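Local coordinates for ribose 5-phosphate isomerase (PDB 3M1P), which probably interconverts ribose 5-phosphate and ribulose 5-phosphate, as type B ribose 5-phosphate isomerases of the LacAB/RpiB family do, at residues R3-T9 / V62-A68; V53-V57 / A105-C109. The protein carries 1 engineered substitution. All coordinates share one frame; numbering follows the deposited sequence.

Contact 1 of 2, residues R3-T9 / V62-A68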
ATOM      1  N   ARG A   3      12.983  -1.851  27.166  1.00 26.60           N
ATOM      2  CA  ARG A   3      13.669  -1.698  25.882  1.00 24.99           C
ATOM      3  C   ARG A   3      13.490  -0.314  25.275  1.00 23.82           C
ATOM      4  O   ARG A   3      12.370   0.112  24.953  1.00 23.79           O
ATOM      5  CB  ARG A   3      13.337  -2.844  24.900  1.00 24.97           C
ATOM      6  CG  ARG A   3      12.032  -3.589  25.142  1.00 25.42           C
ATOM      7  CD  ARG A   3      12.142  -5.115  24.929  1.00 25.28           C
ATOM      8  NE  ARG A   3      12.728  -5.505  23.644  1.00 26.53           N
ATOM      9  CZ  ARG A   3      12.203  -6.384  22.788  1.00 26.23           C
ATOM     10  NH1 ARG A   3      11.062  -7.004  23.061  1.00 26.07           N
ATOM     11  NH2 ARG A   3      12.835  -6.658  21.655  1.00 26.98           N
ATOM     12  N   ARG A   4      14.613   0.395  25.163  1.00 21.94           N
ATOM     13  CA  ARG A   4      14.626   1.773  24.712  1.00 20.54           C
ATOM     14  C   ARG A   4      14.419   1.818  23.205  1.00 19.71           C
ATOM     15  O   ARG A   4      14.931   0.972  22.481  1.00 19.75           O
ATOM     16  CB  ARG A   4      15.934   2.468  25.110  1.00 20.52           C
ATOM     17  CG  ARG A   4      16.269   2.367  26.614  1.00 21.08           C
ATOM     18  CD  ARG A   4      17.527   3.156  26.946  1.00 19.89           C
ATOM     19  NE  ARG A   4      17.241   4.577  27.063  1.00 18.96           N
ATOM     20  CZ  ARG A   4      18.013   5.540  26.568  1.00 18.78           C
ATOM     21  NH1 ARG A   4      19.130   5.240  25.917  1.00 18.75           N
ATOM     22  NH2 ARG A   4      17.671   6.800  26.735  1.00 17.00           N
ATOM     23  N   VAL A   5      13.644   2.801  22.757  1.00 18.71           N
ATOM     24  CA  VAL A   5      13.282   2.953  21.359  1.00 17.36           C
ATOM     25  C   VAL A   5      13.490   4.412  20.975  1.00 17.13           C
ATOM     26  O   VAL A   5      12.690   5.274  21.334  1.00 17.22           O
ATOM     27  CB  VAL A   5      11.796   2.536  21.109  1.00 17.39           C
ATOM     28  CG1 VAL A   5      11.350   2.848  19.660  1.00 16.09           C
ATOM     29  CG2 VAL A   5      11.580   1.075  21.433  1.00 16.36           C
ATOM     30  N   ALA A   6      14.561   4.701  20.244  1.00 17.04           N
ATOM     31  CA  ALA A   6      14.836   6.093  19.884  1.00 16.64           C
ATOM     32  C   ALA A   6      13.959   6.536  18.721  1.00 16.41           C
ATOM     33  O   ALA A   6      13.788   5.804  17.759  1.00 16.26           O
ATOM     34  CB  ALA A   6      16.325   6.304  19.569  1.00 16.64           C
ATOM     35  N   ILE A   7      13.405   7.740  18.817  1.00 16.57           N
ATOM     36  CA  ILE A   7      12.520   8.254  17.782  1.00 16.88           C
ATOM     37  C   ILE A   7      13.113   9.505  17.133  1.00 17.70           C
ATOM     38  O   ILE A   7      13.516  10.441  17.828  1.00 18.32           O
ATOM     39  CB  ILE A   7      11.089   8.551  18.338  1.00 16.73           C
ATOM     40  CG1 ILE A   7      10.450   7.278  18.910  1.00 16.26           C
ATOM     41  CG2 ILE A   7      10.207   9.193  17.243  1.00 15.99           C
ATOM     42  CD1 ILE A   7       9.325   7.520  19.931  1.00 16.43           C
ATOM     43  N   GLY A   8      13.173   9.515  15.801  1.00 18.20           N
ATOM     44  CA  GLY A   8      13.563  10.716  15.056  1.00 18.68           C
ATOM     45  C   GLY A   8      12.575  11.045  13.948  1.00 19.44           C
ATOM     46  O   GLY A   8      11.864  10.164  13.466  1.00 19.07           O
ATOM     47  N   THR A   9      12.512  12.318  13.567  1.00 20.43           N
ATOM     48  CA  THR A   9      11.691  12.768  12.434  1.00 21.83           C
ATOM     49  C   THR A   9      12.414  13.881  11.679  1.00 22.90           C
ATOM     50  O   THR A   9      13.424  14.414  12.159  1.00 23.01           O
ATOM     51  CB  THR A   9      10.273  13.311  12.868  1.00 21.52           C
ATOM     52  OG1 THR A   9      10.394  14.616  13.442  1.00 22.26           O
ATOM     53  CG2 THR A   9       9.586  12.403  13.854  1.00 20.72           C
ATOM     54  N   VAL A  62      20.178   2.378  22.565  1.00 23.22           N
ATOM     55  CA  VAL A  62      18.778   1.962  22.495  1.00 22.36           C
ATOM     56  C   VAL A  62      18.744   0.648  21.733  1.00 22.22           C
ATOM     57  O   VAL A  62      19.726   0.290  21.064  1.00 23.15           O
ATOM     58  CB  VAL A  62      17.899   3.032  21.798  1.00 22.57           C
ATOM     59  CG1 VAL A  62      17.951   4.353  22.572  1.00 22.16           C
ATOM     60  CG2 VAL A  62      18.334   3.247  20.344  1.00 21.61           C
ATOM     61  N   GLU A  63      17.647  -0.091  21.846  1.00 21.13           N
ATOM     62  CA  GLU A  63      17.514  -1.336  21.102  1.00 20.54           C
ATOM     63  C   GLU A  63      16.906  -1.085  19.711  1.00 19.55           C
ATOM     64  O   GLU A  63      17.278  -1.744  18.742  1.00 19.27           O
ATOM     65  CB  GLU A  63      16.666  -2.359  21.869  1.00 20.27           C
ATOM     66  CG  GLU A  63      16.518  -3.694  21.147  1.00 20.84           C
ATOM     67  CD  GLU A  63      15.644  -4.691  21.882  1.00 21.69           C
ATOM     68  OE1 GLU A  63      15.069  -4.320  22.928  1.00 24.07           O
ATOM     69  OE2 GLU A  63      15.524  -5.847  21.413  1.00 21.23           O
ATOM     70  N   PHE A  64      15.974  -0.138  19.627  1.00 18.54           N
ATOM     71  CA  PHE A  64      15.240   0.094  18.390  1.00 17.52           C
ATOM     72  C   PHE A  64      15.241   1.561  17.989  1.00 17.12           C
ATOM     73  O   PHE A  64      15.380   2.454  18.829  1.00 17.15           O
ATOM     74  CB  PHE A  64      13.791  -0.383  18.523  1.00 16.95           C
ATOM     75  CG  PHE A  64      13.633  -1.873  18.650  1.00 16.21           C
ATOM     76  CD1 PHE A  64      13.929  -2.721  17.587  1.00 16.35           C
ATOM     77  CD2 PHE A  64      13.131  -2.432  19.829  1.00 15.77           C
ATOM     78  CE1 PHE A  64      13.759  -4.101  17.696  1.00 14.95           C
ATOM     79  CE2 PHE A  64      12.954  -3.797  19.951  1.00 14.97           C
ATOM     80  CZ  PHE A  64      13.261  -4.641  18.872  1.00 16.52           C
ATOM     81  N   GLY A  65      15.074   1.805  16.692  1.00 16.27           N
ATOM     82  CA  GLY A  65      14.867   3.152  16.206  1.00 15.77           C
ATOM     83  C   GLY A  65      13.545   3.264  15.482  1.00 15.28           C
ATOM     84  O   GLY A  65      13.086   2.308  14.876  1.00 15.36           O
ATOM     85  N   VAL A  66      12.927   4.435  15.573  1.00 15.05           N
ATOM     86  CA  VAL A  66      11.796   4.800  14.738  1.00 14.72           C
ATOM     87  C   VAL A  66      12.173   6.064  13.971  1.00 14.67           C
ATOM     88  O   VAL A  66      12.585   7.078  14.562  1.00 14.72           O
ATOM     89  CB  VAL A  66      10.503   5.029  15.563  1.00 15.10           C
ATOM     90  CG1 VAL A  66       9.368   5.561  14.670  1.00 14.53           C
ATOM     91  CG2 VAL A  66      10.074   3.732  16.262  1.00 14.48           C
ATOM     92  N   LEU A  67      12.073   5.998  12.651  1.00 13.73           N
ATOM     93  CA  LEU A  67      12.323   7.179  11.839  1.00 13.39           C
ATOM     94  C   LEU A  67      11.116   7.433  10.970  1.00 14.08           C
ATOM     95  O   LEU A  67      10.681   6.551  10.228  1.00 14.10           O
ATOM     96  CB  LEU A  67      13.597   7.030  11.002  1.00 12.36           C
ATOM     97  CG  LEU A  67      14.905   6.969  11.803  1.00 11.80           C
ATOM     98  CD1 LEU A  67      16.110   6.571  10.909  1.00  8.08           C
ATOM     99  CD2 LEU A  67      15.176   8.294  12.547  1.00  9.08           C
ATOM    100  N   ALA A  68      10.546   8.625  11.118  1.00 14.89           N
ATOM    101  CA  ALA A  68       9.393   9.032  10.337  1.00 15.66           C
ATOM    102  C   ALA A  68       9.769  10.276   9.573  1.00 15.98           C
ATOM    103  O   ALA A  68      10.366  11.199  10.134  1.00 16.55           O
ATOM    104  CB  ALA A  68       8.191   9.298  11.250  1.00 15.65           C
TER
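The carbonyl oxygen of Arg-4 takes two backbone donors where the chain turns into strand 64-69: Glu-63 N at 3.0 Å, tilted from the carbonyl plane, and Phe-64 N at 3.2 Å, lying in it. Beside this fork, Arg-3 grips the Glu-63 carboxylate side-on. Its NE reaches OE1 of Glu-63 at 2.7 Å in an essentially straight bond (179°) on the syn side, while NH2 meets OE2 of Glu-63 from above the carboxylate plane. Glu-63 holds CG anti to its backbone N (chi1 -179°) and stays extended, which sets CG over one face of the Phe-64 ring, near its rim, on the way to Arg-3. From here the pair runs on as central parallel strands of a Rossmann-like alpha/beta sheet, through a ladder whose shortest rung joins Val-66 N to Ala-6 O at 2.7 Å. Val-5, Ile-7, Phe-64 and Val-66 share one face; there Val-5 CG1 touches Val-66 CG2 at 3.7 Å, and helix 17-26 packs on Val-5 and Ile-7 through Val-24. Across the sheet, where helix 46-58 lies, Ala-6 CB meets Val-62 CG2 at 3.7 Å, and Leu-67 bends CD2 to 3.8 Å from Gly-8 CA.

Contact 2 of 2, residues V53-V57 / A105-C109; sequences VAEMV and ANIVC
Ile-107 and Val-57 bring helix 46-58 down onto strand 107-111, a helix-on-sheet layer of the Rossmann-like alpha/beta fold. The short axes run nearly antiparallel, 157° apart and 10.6 Å at closest approach, a separation that Ile-107 and Val-57 fill from the two sides. Ile-107 does most of this: with CG1 anti to its carbonyl carbon (chi1 -63°) and the chain extended beyond, it sends CD1 to the helix between Ala-54 and Val-57, residues about one turn apart. That methyl lies 3.7 Å from Ala-54 CA, nearer to the backbone than to the alanine's own CB, and 3.9 Å from Val-57 CG2. Lower on the same branch, Ile-107 CG1 is 3.8 Å from Val-57 CG2. No hydrogen bond crosses between the segments; the contact is van der Waals packing. Asn-106 is the one polar side chain involved, and its buried amide is bonded to backbone: OD1 accepts from Arg-86 N and ND2 donates to Gly-84 O. Those two bonds fix the rotation of the amide and leave one flat face toward the helix. Val-57 CG1 sits over that face, 3.6 Å almost directly above Asn-106 CG and nearly equidistant from its OD1 and ND2.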
ATOM      1  N   VAL A  53      19.691   8.829  15.406  1.00 20.03           N
ATOM      2  CA  VAL A  53      19.024   7.625  15.909  1.00 18.60           C
ATOM      3  C   VAL A  53      19.800   6.359  15.539  1.00 18.19           C
ATOM      4  O   VAL A  53      19.998   5.474  16.369  1.00 18.18           O
ATOM      5  CB  VAL A  53      17.565   7.560  15.389  1.00 18.60           C
ATOM      6  CG1 VAL A  53      16.931   6.167  15.642  1.00 17.36           C
ATOM      7  CG2 VAL A  53      16.751   8.693  16.008  1.00 17.14           C
ATOM      8  N   ALA A  54      20.241   6.283  14.291  1.00 17.77           N
ATOM      9  CA  ALA A  54      21.056   5.168  13.818  1.00 17.94           C
ATOM     10  C   ALA A  54      22.304   4.910  14.684  1.00 17.99           C
ATOM     11  O   ALA A  54      22.598   3.762  15.018  1.00 17.72           O
ATOM     12  CB  ALA A  54      21.457   5.403  12.374  1.00 17.61           C
ATOM     13  N   GLU A  55      23.035   5.971  15.027  1.00 18.29           N
ATOM     14  CA  GLU A  55      24.223   5.836  15.875  1.00 19.70           C
ATOM     15  C   GLU A  55      23.864   5.290  17.255  1.00 19.80           C
ATOM     16  O   GLU A  55      24.556   4.416  17.770  1.00 19.93           O
ATOM     17  CB  GLU A  55      24.990   7.163  15.992  1.00 19.84           C
ATOM     18  CG  GLU A  55      25.590   7.670  14.692  1.00 21.74           C
ATOM     19  CD  GLU A  55      26.800   6.877  14.204  1.00 25.52           C
ATOM     20  OE1 GLU A  55      27.371   6.071  14.981  1.00 26.64           O
ATOM     21  OE2 GLU A  55      27.195   7.082  13.028  1.00 25.84           O
ATOM     22  N   MET A  56      22.765   5.780  17.829  1.00 20.28           N
ATOM     23  CA  MET A  56      22.281   5.288  19.112  1.00 21.01           C
ATOM     24  C   MET A  56      22.021   3.786  19.063  1.00 20.69           C
ATOM     25  O   MET A  56      22.389   3.053  19.990  1.00 20.53           O
ATOM     26  CB  MET A  56      21.030   6.043  19.537  1.00 20.64           C
ATOM     27  CG  MET A  56      21.286   7.510  19.845  1.00 21.98           C
ATOM     28  SD  MET A  56      19.763   8.429  20.110  1.00 23.53           S
ATOM     29  CE  MET A  56      19.222   7.740  21.678  1.00 21.85           C
ATOM     30  N   VAL A  57      21.396   3.333  17.974  1.00 20.57           N
ATOM     31  CA  VAL A  57      21.146   1.910  17.763  1.00 20.15           C
ATOM     32  C   VAL A  57      22.476   1.146  17.601  1.00 20.09           C
ATOM     33  O   VAL A  57      22.703   0.136  18.262  1.00 19.72           O
ATOM     34  CB  VAL A  57      20.207   1.657  16.539  1.00 20.47           C
ATOM     35  CG1 VAL A  57      20.209   0.171  16.154  1.00 19.84           C
ATOM     36  CG2 VAL A  57      18.783   2.147  16.823  1.00 19.12           C
ATOM     37  N   ALA A 105      15.371  -6.503  11.751  1.00 14.19           N
ATOM     38  CA  ALA A 105      15.523  -5.064  11.585  1.00 14.39           C
ATOM     39  C   ALA A 105      15.556  -4.393  12.945  1.00 14.26           C
ATOM     40  O   ALA A 105      14.805  -4.772  13.836  1.00 15.12           O
ATOM     41  CB  ALA A 105      14.378  -4.489  10.730  1.00 13.92           C
ATOM     42  N   ASN A 106      16.422  -3.401  13.110  1.00 13.82           N
ATOM     43  CA  ASN A 106      16.487  -2.672  14.370  1.00 13.47           C
ATOM     44  C   ASN A 106      15.994  -1.237  14.246  1.00 12.65           C
ATOM     45  O   ASN A 106      15.827  -0.558  15.244  1.00 12.27           O
ATOM     46  CB  ASN A 106      17.900  -2.728  15.008  1.00 13.72           C
ATOM     47  CG  ASN A 106      19.021  -2.424  14.006  1.00 13.53           C
ATOM     48  OD1 ASN A 106      18.833  -1.655  13.062  1.00 13.09           O
ATOM     49  ND2 ASN A 106      20.197  -3.030  14.221  1.00 13.62           N
ATOM     50  N   ILE A 107      15.755  -0.780  13.022  1.00 12.22           N
ATOM     51  CA  ILE A 107      15.100   0.517  12.821  1.00 11.83           C
ATOM     52  C   ILE A 107      13.916   0.400  11.849  1.00 12.09           C
ATOM     53  O   ILE A 107      14.055  -0.151  10.766  1.00 12.19           O
ATOM     54  CB  ILE A 107      16.097   1.625  12.340  1.00 11.89           C
ATOM     55  CG1 ILE A 107      17.182   1.890  13.404  1.00 11.95           C
ATOM     56  CG2 ILE A 107      15.325   2.918  11.967  1.00 10.48           C
ATOM     57  CD1 ILE A 107      18.189   2.977  13.067  1.00 11.66           C
ATOM     58  N   VAL A 108      12.750   0.909  12.251  1.00 12.15           N
ATOM     59  CA  VAL A 108      11.600   0.976  11.365  1.00 11.28           C
ATOM     60  C   VAL A 108      11.501   2.386  10.796  1.00 12.02           C
ATOM     61  O   VAL A 108      11.637   3.366  11.536  1.00 12.77           O
ATOM     62  CB  VAL A 108      10.263   0.506  12.045  1.00 12.06           C
ATOM     63  CG1 VAL A 108       9.846   1.381  13.254  1.00  9.56           C
ATOM     64  CG2 VAL A 108       9.121   0.402  11.017  1.00 10.64           C
ATOM     65  N   CYS A 109      11.306   2.481   9.481  1.00 11.32           N
ATOM     66  CA  CYS A 109      11.110   3.766   8.815  1.00 11.58           C
ATOM     67  C   CYS A 109       9.720   3.826   8.215  1.00 11.19           C
ATOM     68  O   CYS A 109       9.239   2.840   7.669  1.00 11.35           O
ATOM     69  CB  CYS A 109      12.174   4.004   7.734  1.00 11.32           C
ATOM     70  SG  CYS A 109      13.897   3.899   8.376  1.00 12.13           S
TER

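In the fold
The two contacts lie side by side in one layered core, their centres about 6 Å apart. Contact 1 is within the parallel sheet, pairing strands 3-9 and 64-69; contact 2 sets helix 46-58 against strand 107-111, the next strand over. Probable hydrogen bonds from Gly-65 N to Asn-106 O and from Leu-67 N to Val-108 O, each 2.9 Å, join them edge to edge. Val-53 on the helix also reaches contact 1, with CG2 3.7 Å from Gly-8 N and CG1 3.7 Å from Gly-65 CA. Along the chain the segments alternate, 3-9, 53-57, 62-68, 105-109, so distant parts of the sequence interlock in a single sheet-and-helix unit.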